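Local coordinates for fibronectin type III domain-containing protein (Simiduia agarivorans, PDB 6P2K) that probably cleaves the glucan backbone of xyloglucan as a family 74 glycoside hydrolase, this chain being its beta-propeller catalytic part, at residues 170-175 and 214-219; 176-181 and 189-194; 221-226 and 243-248; 267-272 and 335-340; 276-281 and 296-301. All blocks are in the same frame, centred on the assembly; numbering follows the deposited sequence.

Contact 1: residues 170-175 and 214-219; sequences VFDQSN and IALSPN
Residues 170-175 and 214-219 run almost parallel, their end-to-end directions 10° apart, and draw together from Val170, whose CA is 6.8 Å from Leu216 CA, to Gln173, opposite Pro218. No hydrogen bond joins the two segments directly, so side chains and a water fill the interface. Val170 straddles two neighbours with its two branches: CG1, placed between the backbone N and the carbonyl carbon (chi1 52°), meets Ile214 CG1 at 3.9 Å, while CG2 meets Leu216 CB. Leu216 reaches further along the partner with its CD2 methyl, which lies 3.3 Å from Phe171 O and also touches CA and CB of Asp172. Beyond the strands the chain turns. Asp172 OD1 takes the N-H of Ser174 at 2.8 Å, from above the carboxylate plane, forming an Asx turn inside a type I beta turn, and Gln173 CB lies 3.3 Å from Pro218 O. Facing it, Ser217 OG bonds to Asn219 OD1 at 3.0 Å, an oxygen that also receives Gln221 N. One water accepts from Gln173 N at 2.7 Å and is hydrogen-bonded to Ser217 O as well. The strands 166-171 and 210-216 open two successive four-stranded sheets, as expected of adjacent propeller blades; Phe171 packs back on Ala106 and Lys108, and Ala215 on Val270 in the sheet beyond. The chemistry thus divides by position: apolar branches join the blades along the strands, whereas each turn has a side-chain hydrogen bond of its own and meets the other through van der Waals contact and a shared water.

Contact 2: residues 176-181 and 189-194; sequences ANTVYL and KSTNGG
The beta hairpin of strands 179-183 and 187-190 pairs Val179 with Ser190 and Tyr180 with Lys189, in the middle of a four-stranded antiparallel sheet. Val179 N binds Ser190 O at 3.0 Å, and Ser190 N returns to Val179 O. On the next pair, Lys189 lies alongside the Tyr180 ring and points the same way. Its CG sits over one ring face, 3.8 Å from the centroid and offset toward the rim, and the extended chain carries NZ to a weak bond with Tyr180 OH at 3.1 Å. An alanine in place of Tyr180 would probably free the Lys189 chain to turn, with neither a ring to lie on nor a hydroxyl for NZ. The sequence leaving the hairpin, STNGG with Trp197 three positions after Gly194, resembles the Asp-box of many propeller blades, with asparagine at the acidic position. Here Ser190 OG accepts from Asn192 N at 2.7 Å, making an ST turn, and from Gly194 N at 2.8 Å. Gly193 N makes a weak bond to Asn177 O, and its positive phi (78°) suits glycine. Val179 CG1 rests 3.9 Å from Gly193 C, while Asn177 OD1 is held by Lys108 NZ.

Contact 3: residues 221-226 and 243-248; sequences QVLYAT and YATRTS
Leu223 and Thr245 exchange two nearly straight backbone bonds, Leu223 N to Thr245 O at 2.8 Å and Thr245 N to Leu223 O, and Ala225 and Tyr243 repeat the pattern. Between these antiparallel pairs Tyr224 sets CD1 3.6 Å from Ala244 CB. On the other face Leu223 CB meets Thr247 CG2 at 4.0 Å. The pairing ends with Thr247 N, which reaches Gln221 O at 3.2 Å from above the carbonyl plane; Thr247 OG1 goes to Gly220 O. Arg246 bends at chi2 and chi3 to run beside Gln221, with NH2 3.6 Å from Gln221 CB. A water lies over the centre of its guanidinium and donates to Gln221 O at 2.8 Å. Thr245 has OG1 anti to its backbone N (chi1 178°), where it donates to Arg246 O at 2.9 Å and also bonds Asn251 N; its CG2 lies 4.0 Å from Leu223 O. An alanine at Thr245 would probably leave Arg246 O and Asn251 N without that hydroxyl, and Leu223 without the methyl beside it. Further out, Val222 and Arg246 pack on Trp299 of the following sheet, and Tyr224 OH bonds His279 and Trp299. Two strands of one propeller blade are thus zipped by backbone bonds, yet Arg246 NE is buried without a partner, which probably carries some polar cost.

Contact 4: residues 267-272 and 335-340; sequences YPEVDP and FAHYTP
Glu269 grips two successive residues of the opposing strand with its two carboxylate oxygens. OE1 receives His337 ND1 at 2.6 Å on its syn lone pair, with carboxylate and imidazole nearly coplanar, and OE2 takes Tyr338 N at 2.8 Å. The chain, CG anti to the backbone N (chi1 176°) and extended beyond, spans the gap between strands that run 10° from parallel and 7.6 Å apart. Tight packing continues at Tyr338. Asp271 CB lies over one face of its ring, 3.7 Å from the centroid, and the carboxylate is stacked on the ring with the planes 16° apart; Pro272 CD touches Tyr338 CB at 4.0 Å. The strands 265-270 and 336-338 each begin a four-stranded antiparallel sheet, so the contact joins neighbouring blades of the propeller side by side. Outside partners hold the polar ends: Asp271 forms salt bridges to Arg347 and Arg273, Tyr338 OH bonds Glu294, and His337 NE2 makes a weak bond to Asp19. Toward Tyr267 the interface is looser and wet. Two waters, rather than side chains, bridge Tyr267 O and Ala336 O; one is hydrogen-bonded to Tyr267 O at 2.8 Å, while the other lies 2.9 Å from Ala336 O.

Contact 5: residues 276-281 and 296-301; sequences GNSHKV and TFNWDN
His279 and Phe297 satisfy each other's backbone, His279 N binding Phe297 O and Phe297 N binding His279 O, both at 2.9 Å. One step along, Trp299 N donates to Asn277 O at 3.0 Å. The face of Ser278 and Lys280 is polar. Ser278 OG donates to Asn298 OD1 at 2.6 Å, the hydroxyl lying almost straight out from the amide carbonyl, while Asn298 ND2 donates to Asn307 OD1 on the neighbouring strand 304-314. Lys280 lies beside Thr296, its chain bent where CD turns off (chi2 -83°), and NZ gives a hydrogen to Thr296 OG1 at 3.0 Å. On the other face, His279 and Trp299 cross with their ring planes at 32°, neither ring finding its main polar partner in the other. His279 ND1 and Trp299 NE1 instead converge on one oxygen, Tyr224 OH of the preceding sheet, and His279 NE2 makes a weak bond to Gly276 O at 3.4 Å. Val281 CG2 adds an apolar touch on Phe297 CD1 at 3.7 Å. Hydrogen-bonded to each other and turning His279, Phe297 and Trp299 toward the preceding sheet, strands 278-285 and 292-300 are the two inner strands of a four-stranded antiparallel sheet, as in a beta-propeller blade.

How the contacts relate
The five contacts follow one another around an arc of propeller, through four successive sheets from strand 166-171 to strand 336-338. Contacts 2, 3 and 5 each lie within one sheet, whereas contacts 1 and 4 join first strands of neighbouring sheets. Contact 2 is nested inside the loop closed by contact 1, and contact 5 inside that of contact 4; contact 3 falls between. Contact 1 is central, its centre about 10 Å from those of contacts 2 and 3, while the centres of contacts 2 and 5 are about 22 Å apart and the two do not touch. All lie away from the zinc sites. Backbone pairing within blades and packing between them together hold this arc.

Contact 1: residues 170-175 and 214-219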
# COMPACT_ATOMS: atom_id res chain seq x y z
N VAL B 170 -64.33 7.15 15.63
CA VAL B 170 -64.59 5.90 14.94
C VAL B 170 -66.07 5.55 15.03
O VAL B 170 -66.64 5.52 16.13
CB VAL B 170 -63.72 4.75 15.49
CG1 VAL B 170 -63.86 4.66 17.01
CG2 VAL B 170 -64.09 3.43 14.83
N PHE B 171 -66.68 5.27 13.88
CA PHE B 171 -68.07 4.84 13.81
C PHE B 171 -68.18 3.33 14.03
O PHE B 171 -67.21 2.58 13.90
CB PHE B 171 -68.68 5.19 12.46
CG PHE B 171 -69.09 6.63 12.33
CD1 PHE B 171 -68.14 7.61 12.08
CD2 PHE B 171 -70.42 7.00 12.43
CE1 PHE B 171 -68.52 8.94 11.96
CE2 PHE B 171 -70.80 8.32 12.31
CZ PHE B 171 -69.85 9.29 12.07
N ASP B 172 -69.40 2.89 14.35
CA ASP B 172 -69.74 1.48 14.42
C ASP B 172 -70.24 1.06 13.04
O ASP B 172 -71.31 1.49 12.60
CB ASP B 172 -70.78 1.23 15.50
CG ASP B 172 -71.22 -0.23 15.59
OD1 ASP B 172 -70.77 -1.07 14.78
OD2 ASP B 172 -72.02 -0.56 16.50
N GLN B 173 -69.48 0.20 12.36
CA GLN B 173 -69.84 -0.23 11.02
C GLN B 173 -71.17 -0.97 10.98
O GLN B 173 -71.80 -1.02 9.92
CB GLN B 173 -68.74 -1.10 10.42
CG GLN B 173 -67.40 -0.40 10.23
CD GLN B 173 -67.47 0.71 9.20
OE1 GLN B 173 -67.96 0.52 8.10
NE2 GLN B 173 -66.97 1.89 9.57
N SER B 174 -71.60 -1.55 12.10
CA SER B 174 -72.81 -2.36 12.13
C SER B 174 -74.05 -1.57 12.54
O SER B 174 -75.16 -2.11 12.46
CB SER B 174 -72.62 -3.55 13.07
OG SER B 174 -72.03 -4.65 12.39
N ASN B 175 -73.89 -0.32 13.00
CA ASN B 175 -75.02 0.59 13.16
C ASN B 175 -74.45 2.00 13.13
O ASN B 175 -73.83 2.45 14.11
CB ASN B 175 -75.78 0.33 14.45
CG ASN B 175 -77.03 1.19 14.58
OD1 ASN B 175 -77.60 1.63 13.58
ND2 ASN B 175 -77.45 1.44 15.81
N ILE B 214 -58.53 5.38 20.27
CA ILE B 214 -59.41 4.24 20.44
C ILE B 214 -59.53 3.49 19.12
O ILE B 214 -59.24 4.03 18.05
CB ILE B 214 -60.82 4.65 20.92
CG1 ILE B 214 -61.45 5.61 19.91
CG2 ILE B 214 -60.76 5.25 22.30
CD1 ILE B 214 -62.70 6.24 20.39
N ALA B 215 -59.97 2.25 19.23
CA ALA B 215 -60.27 1.42 18.07
C ALA B 215 -61.52 0.62 18.36
O ALA B 215 -61.74 0.19 19.50
CB ALA B 215 -59.10 0.49 17.72
N LEU B 216 -62.34 0.42 17.34
CA LEU B 216 -63.60 -0.29 17.47
C LEU B 216 -63.65 -1.41 16.44
O LEU B 216 -63.34 -1.19 15.27
CB LEU B 216 -64.79 0.66 17.28
CG LEU B 216 -66.18 0.05 17.20
CD1 LEU B 216 -66.52 -0.63 18.50
CD2 LEU B 216 -67.20 1.13 16.88
N SER B 217 -64.01 -2.60 16.89
CA SER B 217 -64.14 -3.73 15.99
C SER B 217 -65.27 -3.48 14.99
O SER B 217 -66.28 -2.86 15.34
CB SER B 217 -64.39 -5.01 16.77
OG SER B 217 -64.69 -6.09 15.90
N PRO B 218 -65.12 -3.94 13.75
CA PRO B 218 -66.15 -3.69 12.73
C PRO B 218 -67.56 -4.08 13.14
O PRO B 218 -68.52 -3.43 12.71
CB PRO B 218 -65.66 -4.52 11.54
CG PRO B 218 -64.18 -4.51 11.68
CD PRO B 218 -63.91 -4.54 13.17
N ASN B 219 -67.72 -5.12 13.95
CA ASN B 219 -69.06 -5.48 14.40
C ASN B 219 -69.54 -4.59 15.55
O ASN B 219 -70.63 -4.81 16.07
CB ASN B 219 -69.11 -6.96 14.80
CG ASN B 219 -68.15 -7.31 15.93
OD1 ASN B 219 -67.58 -6.44 16.58
ND2 ASN B 219 -67.99 -8.61 16.18
O HOH W 1 -67.20 -0.69 13.41

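Contact 2: residues 176-181 and 189-194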
# COMPACT_ATOMS: atom_id res chain seq x y z
N ALA B 176 -74.70 2.71 12.03
CA ALA B 176 -73.93 3.90 11.67
C ALA B 176 -74.16 5.09 12.59
O ALA B 176 -73.38 6.05 12.51
CB ALA B 176 -74.24 4.29 10.23
N ASN B 177 -75.19 5.08 13.43
CA ASN B 177 -75.42 6.21 14.32
C ASN B 177 -74.69 6.07 15.65
O ASN B 177 -74.82 6.95 16.51
CB ASN B 177 -76.93 6.38 14.55
CG ASN B 177 -77.66 6.79 13.29
OD1 ASN B 177 -77.70 7.97 12.94
ND2 ASN B 177 -78.26 5.82 12.61
N THR B 178 -73.90 5.02 15.82
CA THR B 178 -73.04 4.82 16.97
C THR B 178 -71.63 5.27 16.60
O THR B 178 -71.14 4.93 15.53
CB THR B 178 -73.03 3.35 17.40
OG1 THR B 178 -74.37 2.92 17.63
CG2 THR B 178 -72.19 3.17 18.66
N VAL B 179 -70.99 6.05 17.48
CA VAL B 179 -69.63 6.53 17.21
C VAL B 179 -69.00 6.97 18.53
O VAL B 179 -69.66 7.55 19.39
CB VAL B 179 -69.65 7.67 16.17
CG1 VAL B 179 -70.71 8.72 16.51
CG2 VAL B 179 -68.28 8.31 16.03
N TYR B 180 -67.70 6.68 18.68
CA TYR B 180 -66.90 7.06 19.83
C TYR B 180 -65.79 8.02 19.42
O TYR B 180 -65.34 8.04 18.27
CB TYR B 180 -66.24 5.85 20.51
CG TYR B 180 -67.17 4.76 20.95
CD1 TYR B 180 -67.80 3.93 20.03
CD2 TYR B 180 -67.40 4.53 22.30
CE1 TYR B 180 -68.64 2.93 20.43
CE2 TYR B 180 -68.24 3.52 22.72
CZ TYR B 180 -68.86 2.72 21.78
OH TYR B 180 -69.70 1.71 22.19
N LEU B 181 -65.32 8.81 20.39
CA LEU B 181 -64.12 9.60 20.23
C LEU B 181 -63.17 9.33 21.39
O LEU B 181 -63.60 9.07 22.52
CB LEU B 181 -64.42 11.11 20.14
CG LEU B 181 -64.94 11.89 21.34
CD1 LEU B 181 -63.82 12.42 22.24
CD2 LEU B 181 -65.80 13.04 20.85
N LYS B 189 -68.95 8.56 24.03
CA LYS B 189 -69.75 7.80 23.09
C LYS B 189 -71.03 8.56 22.76
O LYS B 189 -71.65 9.17 23.64
CB LYS B 189 -70.12 6.42 23.63
CG LYS B 189 -71.00 5.62 22.68
CD LYS B 189 -71.71 4.47 23.38
CE LYS B 189 -72.23 3.46 22.37
NZ LYS B 189 -72.62 2.17 23.00
N SER B 190 -71.41 8.51 21.49
CA SER B 190 -72.67 9.07 21.03
C SER B 190 -73.46 7.99 20.30
O SER B 190 -72.90 7.27 19.46
CB SER B 190 -72.45 10.26 20.10
OG SER B 190 -73.47 10.34 19.12
N THR B 191 -74.73 7.85 20.65
CA THR B 191 -75.70 7.16 19.81
C THR B 191 -76.45 8.13 18.92
O THR B 191 -77.41 7.74 18.25
CB THR B 191 -76.68 6.36 20.67
OG1 THR B 191 -76.99 7.10 21.86
CG2 THR B 191 -76.07 5.01 21.06
N ASN B 192 -76.01 9.39 18.89
CA ASN B 192 -76.65 10.47 18.15
C ASN B 192 -76.10 10.64 16.75
O ASN B 192 -76.64 11.44 15.98
CB ASN B 192 -76.47 11.79 18.90
CG ASN B 192 -76.75 11.67 20.38
OD1 ASN B 192 -76.41 10.66 21.01
ND2 ASN B 192 -77.39 12.68 20.95
N GLY B 193 -75.01 9.95 16.41
CA GLY B 193 -74.19 10.35 15.29
C GLY B 193 -73.28 11.51 15.59
O GLY B 193 -72.61 12.01 14.67
N GLY B 194 -73.23 11.98 16.83
CA GLY B 194 -72.35 13.04 17.24
C GLY B 194 -73.01 14.33 17.70
O GLY B 194 -72.33 15.36 17.73

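Contact 3: residues 221-226 and 243-248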
# COMPACT_ATOMS: atom_id res chain seq x y z
N GLN B 221 -68.61 -4.37 18.59
CA GLN B 221 -68.86 -5.06 19.85
C GLN B 221 -67.66 -5.07 20.80
O GLN B 221 -67.83 -5.39 21.98
CB GLN B 221 -69.34 -6.49 19.56
CG GLN B 221 -70.63 -6.44 18.76
CD GLN B 221 -71.00 -7.74 18.04
OE1 GLN B 221 -71.29 -7.72 16.85
NE2 GLN B 221 -71.08 -8.85 18.77
N VAL B 222 -66.47 -4.66 20.35
CA VAL B 222 -65.30 -4.56 21.22
C VAL B 222 -64.58 -3.25 20.95
O VAL B 222 -64.45 -2.82 19.80
CB VAL B 222 -64.33 -5.75 21.04
CG1 VAL B 222 -63.27 -5.71 22.12
CG2 VAL B 222 -65.09 -7.07 21.11
N LEU B 223 -64.11 -2.61 22.03
CA LEU B 223 -63.40 -1.34 21.98
C LEU B 223 -62.02 -1.51 22.60
O LEU B 223 -61.89 -2.08 23.69
CB LEU B 223 -64.19 -0.25 22.71
CG LEU B 223 -63.62 1.16 22.79
CD1 LEU B 223 -63.78 1.89 21.47
CD2 LEU B 223 -64.27 1.95 23.92
N TYR B 224 -61.00 -1.01 21.91
CA TYR B 224 -59.62 -1.03 22.39
C TYR B 224 -59.13 0.40 22.58
O TYR B 224 -59.49 1.30 21.83
CB TYR B 224 -58.69 -1.77 21.42
CG TYR B 224 -59.13 -3.18 21.10
CD1 TYR B 224 -58.71 -4.26 21.87
CD2 TYR B 224 -59.97 -3.43 20.02
CE1 TYR B 224 -59.11 -5.55 21.57
CE2 TYR B 224 -60.37 -4.72 19.71
CZ TYR B 224 -59.94 -5.77 20.49
OH TYR B 224 -60.34 -7.05 20.19
N ALA B 225 -58.27 0.59 23.59
CA ALA B 225 -57.83 1.93 23.92
C ALA B 225 -56.50 1.88 24.66
O ALA B 225 -56.14 0.86 25.26
CB ALA B 225 -58.87 2.67 24.76
N THR B 226 -55.77 2.99 24.59
CA THR B 226 -54.60 3.23 25.42
C THR B 226 -54.87 4.43 26.31
O THR B 226 -55.47 5.42 25.87
CB THR B 226 -53.33 3.47 24.59
OG1 THR B 226 -53.31 4.83 24.15
CG2 THR B 226 -53.29 2.55 23.38
N TYR B 243 -55.79 -1.34 26.88
CA TYR B 243 -56.94 -1.98 27.50
C TYR B 243 -57.94 -2.37 26.43
O TYR B 243 -57.89 -1.91 25.28
CB TYR B 243 -57.61 -1.06 28.52
CG TYR B 243 -56.72 -0.62 29.66
CD1 TYR B 243 -55.88 0.48 29.52
CD2 TYR B 243 -56.73 -1.29 30.88
CE1 TYR B 243 -55.07 0.89 30.56
CE2 TYR B 243 -55.93 -0.89 31.92
CZ TYR B 243 -55.10 0.20 31.76
OH TYR B 243 -54.30 0.62 32.79
N ALA B 244 -58.88 -3.23 26.83
CA ALA B 244 -59.97 -3.65 25.97
C ALA B 244 -61.22 -3.80 26.81
O ALA B 244 -61.16 -4.21 27.97
CB ALA B 244 -59.66 -4.97 25.26
N THR B 245 -62.35 -3.44 26.22
CA THR B 245 -63.63 -3.69 26.85
C THR B 245 -64.64 -3.99 25.77
O THR B 245 -64.49 -3.61 24.60
CB THR B 245 -64.13 -2.50 27.68
OG1 THR B 245 -65.42 -2.81 28.23
CG2 THR B 245 -64.26 -1.27 26.81
N ARG B 246 -65.67 -4.71 26.17
CA ARG B 246 -66.85 -4.86 25.36
C ARG B 246 -67.66 -3.58 25.40
O ARG B 246 -67.60 -2.81 26.36
CB ARG B 246 -67.67 -6.05 25.84
CG ARG B 246 -66.93 -7.37 25.80
CD ARG B 246 -67.89 -8.48 25.42
NE ARG B 246 -67.98 -8.69 23.98
CZ ARG B 246 -69.10 -9.02 23.33
NH1 ARG B 246 -70.24 -9.18 23.98
NH2 ARG B 246 -69.07 -9.18 22.01
N THR B 247 -68.42 -3.34 24.33
CA THR B 247 -69.27 -2.16 24.29
C THR B 247 -70.65 -2.40 24.91
O THR B 247 -71.40 -1.44 25.10
CB THR B 247 -69.41 -1.65 22.85
OG1 THR B 247 -69.57 -2.76 21.95
CG2 THR B 247 -68.12 -0.93 22.43
N SER B 248 -71.01 -3.66 25.15
CA SER B 248 -72.22 -3.99 25.92
C SER B 248 -72.10 -3.61 27.42
O SER B 248 -72.96 -2.98 27.91
CB SER B 248 -72.69 -5.43 25.65
OG SER B 248 -71.77 -6.43 26.03
O HOH W 2 -70.39 -6.14 22.94

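Contact 4: residues 267-272 and 335-340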
# COMPACT_ATOMS: atom_id res chain seq x y z
N TYR B 267 -52.99 5.34 19.29
CA TYR B 267 -53.68 5.15 18.02
C TYR B 267 -53.88 3.67 17.64
O TYR B 267 -53.47 3.25 16.56
CB TYR B 267 -52.93 5.86 16.90
CG TYR B 267 -53.11 7.36 16.87
CD1 TYR B 267 -52.45 8.18 17.77
CD2 TYR B 267 -53.92 7.96 15.92
CE1 TYR B 267 -52.60 9.55 17.74
CE2 TYR B 267 -54.08 9.33 15.87
CZ TYR B 267 -53.42 10.13 16.79
OH TYR B 267 -53.57 11.49 16.75
N PRO B 268 -54.52 2.88 18.50
CA PRO B 268 -54.83 1.50 18.10
C PRO B 268 -55.81 1.49 16.94
O PRO B 268 -56.58 2.43 16.75
CB PRO B 268 -55.44 0.89 19.37
CG PRO B 268 -56.02 2.05 20.09
CD PRO B 268 -55.07 3.19 19.83
N GLU B 269 -55.76 0.42 16.15
CA GLU B 269 -56.61 0.33 14.97
C GLU B 269 -56.95 -1.13 14.71
O GLU B 269 -56.06 -1.99 14.73
CB GLU B 269 -55.92 0.94 13.75
CG GLU B 269 -56.71 0.81 12.46
CD GLU B 269 -56.09 1.59 11.32
OE1 GLU B 269 -55.78 2.78 11.51
OE2 GLU B 269 -55.91 1.00 10.23
N VAL B 270 -58.24 -1.40 14.48
CA VAL B 270 -58.70 -2.75 14.16
C VAL B 270 -58.75 -2.91 12.65
O VAL B 270 -59.26 -2.04 11.94
CB VAL B 270 -60.08 -3.02 14.79
CG1 VAL B 270 -60.51 -4.45 14.53
CG2 VAL B 270 -60.05 -2.73 16.28
N ASP B 271 -58.21 -4.02 12.17
CA ASP B 271 -58.30 -4.38 10.76
C ASP B 271 -59.77 -4.42 10.33
O ASP B 271 -60.56 -5.17 10.93
CB ASP B 271 -57.63 -5.75 10.54
CG ASP B 271 -57.54 -6.14 9.06
OD1 ASP B 271 -58.12 -5.46 8.19
OD2 ASP B 271 -56.86 -7.15 8.77
N PRO B 272 -60.18 -3.63 9.33
CA PRO B 272 -61.58 -3.69 8.88
C PRO B 272 -61.98 -5.05 8.36
O PRO B 272 -63.18 -5.29 8.16
CB PRO B 272 -61.64 -2.62 7.78
CG PRO B 272 -60.22 -2.48 7.31
CD PRO B 272 -59.38 -2.67 8.54
N PHE B 335 -47.32 6.38 13.21
CA PHE B 335 -48.65 6.10 12.68
C PHE B 335 -48.59 4.74 12.01
O PHE B 335 -47.53 4.29 11.57
CB PHE B 335 -49.13 7.17 11.69
CG PHE B 335 -48.34 7.20 10.41
CD1 PHE B 335 -48.65 6.34 9.36
CD2 PHE B 335 -47.31 8.11 10.24
CE1 PHE B 335 -47.92 6.37 8.19
CE2 PHE B 335 -46.59 8.14 9.07
CZ PHE B 335 -46.89 7.27 8.04
N ALA B 336 -49.75 4.10 11.91
CA ALA B 336 -49.84 2.79 11.27
C ALA B 336 -51.29 2.51 10.93
O ALA B 336 -52.15 2.55 11.82
CB ALA B 336 -49.26 1.70 12.17
N HIS B 337 -51.56 2.21 9.67
CA HIS B 337 -52.92 1.97 9.20
C HIS B 337 -52.98 0.74 8.32
O HIS B 337 -52.08 0.50 7.50
CB HIS B 337 -53.45 3.17 8.42
CG HIS B 337 -53.52 4.43 9.22
ND1 HIS B 337 -54.44 4.63 10.22
CD2 HIS B 337 -52.78 5.56 9.16
CE1 HIS B 337 -54.26 5.83 10.75
NE2 HIS B 337 -53.26 6.41 10.13
N TYR B 338 -54.03 -0.05 8.50
CA TYR B 338 -54.36 -1.10 7.55
C TYR B 338 -54.90 -0.48 6.27
O TYR B 338 -55.45 0.63 6.27
CB TYR B 338 -55.40 -2.05 8.14
CG TYR B 338 -54.93 -2.90 9.29
CD1 TYR B 338 -54.03 -3.95 9.10
CD2 TYR B 338 -55.40 -2.68 10.58
CE1 TYR B 338 -53.61 -4.74 10.15
CE2 TYR B 338 -54.99 -3.47 11.64
CZ TYR B 338 -54.10 -4.50 11.42
OH TYR B 338 -53.68 -5.28 12.47
N THR B 339 -54.75 -1.20 5.16
CA THR B 339 -55.35 -0.75 3.92
C THR B 339 -56.86 -0.98 3.95
O THR B 339 -57.35 -1.90 4.63
CB THR B 339 -54.74 -1.48 2.72
OG1 THR B 339 -54.92 -2.89 2.86
CG2 THR B 339 -53.26 -1.15 2.58
N PRO B 340 -57.63 -0.16 3.24
CA PRO B 340 -59.07 -0.39 3.15
C PRO B 340 -59.37 -1.72 2.46
O PRO B 340 -58.52 -2.32 1.80
CB PRO B 340 -59.58 0.79 2.31
CG PRO B 340 -58.51 1.83 2.42
CD PRO B 340 -57.22 1.09 2.58
O HOH W 3 -53.80 4.08 13.92
O HOH W 4 -51.93 1.70 14.58

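Contact 5: residues 276-281 and 296-301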
# COMPACT_ATOMS: atom_id res chain seq x y z
N GLY B 276 -65.59 -10.73 12.30
CA GLY B 276 -66.11 -11.72 13.23
C GLY B 276 -65.71 -11.42 14.66
O GLY B 276 -65.72 -10.27 15.10
N ASN B 277 -65.36 -12.48 15.39
CA ASN B 277 -64.98 -12.36 16.80
C ASN B 277 -63.48 -12.41 17.03
O ASN B 277 -63.03 -12.26 18.17
CB ASN B 277 -65.67 -13.45 17.62
CG ASN B 277 -67.16 -13.53 17.36
OD1 ASN B 277 -67.77 -12.58 16.87
ND2 ASN B 277 -67.76 -14.67 17.69
N SER B 278 -62.68 -12.60 15.98
CA SER B 278 -61.22 -12.55 16.08
C SER B 278 -60.75 -11.24 15.45
O SER B 278 -61.00 -10.99 14.27
CB SER B 278 -60.58 -13.75 15.39
OG SER B 278 -59.18 -13.75 15.59
N HIS B 279 -60.06 -10.42 16.25
CA HIS B 279 -59.66 -9.09 15.84
C HIS B 279 -58.15 -9.00 15.71
O HIS B 279 -57.41 -9.46 16.59
CB HIS B 279 -60.15 -8.03 16.83
CG HIS B 279 -61.59 -8.19 17.21
ND1 HIS B 279 -62.11 -7.67 18.37
CD2 HIS B 279 -62.62 -8.80 16.57
CE1 HIS B 279 -63.40 -7.96 18.44
NE2 HIS B 279 -63.73 -8.64 17.36
N LYS B 280 -57.68 -8.40 14.62
CA LYS B 280 -56.30 -7.99 14.48
C LYS B 280 -56.21 -6.51 14.82
O LYS B 280 -56.95 -5.70 14.26
CB LYS B 280 -55.79 -8.25 13.06
CG LYS B 280 -55.84 -9.71 12.63
CD LYS B 280 -54.64 -10.49 13.14
CE LYS B 280 -54.76 -11.97 12.79
NZ LYS B 280 -53.52 -12.73 13.15
N VAL B 281 -55.32 -6.16 15.75
CA VAL B 281 -55.18 -4.80 16.23
C VAL B 281 -53.76 -4.33 15.95
O VAL B 281 -52.79 -5.03 16.26
CB VAL B 281 -55.50 -4.68 17.73
CG1 VAL B 281 -55.49 -3.23 18.16
CG2 VAL B 281 -56.84 -5.34 18.04
N THR B 296 -53.64 -10.19 18.16
CA THR B 296 -54.77 -11.04 17.79
C THR B 296 -55.61 -11.30 19.04
O THR B 296 -55.08 -11.75 20.06
CB THR B 296 -54.29 -12.37 17.19
OG1 THR B 296 -53.38 -12.10 16.12
CG2 THR B 296 -55.46 -13.17 16.66
N PHE B 297 -56.90 -11.01 18.95
CA PHE B 297 -57.82 -11.16 20.06
C PHE B 297 -58.95 -12.10 19.64
O PHE B 297 -59.72 -11.78 18.74
CB PHE B 297 -58.39 -9.81 20.51
CG PHE B 297 -57.35 -8.89 21.10
CD1 PHE B 297 -56.46 -8.21 20.27
CD2 PHE B 297 -57.27 -8.70 22.46
CE1 PHE B 297 -55.51 -7.37 20.80
CE2 PHE B 297 -56.32 -7.85 23.00
CZ PHE B 297 -55.44 -7.19 22.17
N ASN B 298 -59.04 -13.25 20.30
CA ASN B 298 -60.03 -14.27 19.99
C ASN B 298 -61.11 -14.24 21.06
O ASN B 298 -60.92 -14.74 22.17
CB ASN B 298 -59.37 -15.64 19.88
CG ASN B 298 -58.36 -15.71 18.76
OD1 ASN B 298 -58.61 -15.24 17.65
ND2 ASN B 298 -57.20 -16.31 19.03
N TRP B 299 -62.24 -13.63 20.72
CA TRP B 299 -63.40 -13.55 21.59
C TRP B 299 -64.35 -14.70 21.30
O TRP B 299 -64.41 -15.22 20.18
CB TRP B 299 -64.14 -12.23 21.40
CG TRP B 299 -63.29 -11.05 21.72
CD1 TRP B 299 -62.36 -10.47 20.91
CD2 TRP B 299 -63.28 -10.31 22.94
NE1 TRP B 299 -61.78 -9.40 21.55
CE2 TRP B 299 -62.33 -9.28 22.80
CE3 TRP B 299 -63.99 -10.41 24.14
CZ2 TRP B 299 -62.06 -8.37 23.82
CZ3 TRP B 299 -63.73 -9.49 25.15
CH2 TRP B 299 -62.77 -8.49 24.98
N ASP B 300 -65.08 -15.12 22.32
CA ASP B 300 -66.19 -16.02 22.10
C ASP B 300 -67.49 -15.30 22.44
O ASP B 300 -67.52 -14.27 23.12
CB ASP B 300 -66.01 -17.32 22.90
CG ASP B 300 -66.46 -17.22 24.35
OD1 ASP B 300 -66.32 -16.13 24.95
OD2 ASP B 300 -66.93 -18.25 24.88
N ASN B 301 -68.58 -15.88 21.94
CA ASN B 301 -69.85 -15.16 21.79
C ASN B 301 -70.47 -14.76 23.13
O ASN B 301 -71.35 -13.90 23.16
CB ASN B 301 -70.82 -16.04 20.99
CG ASN B 301 -70.15 -16.69 19.77
OD1 ASN B 301 -69.41 -17.67 19.90
ND2 ASN B 301 -70.37 -16.12 18.59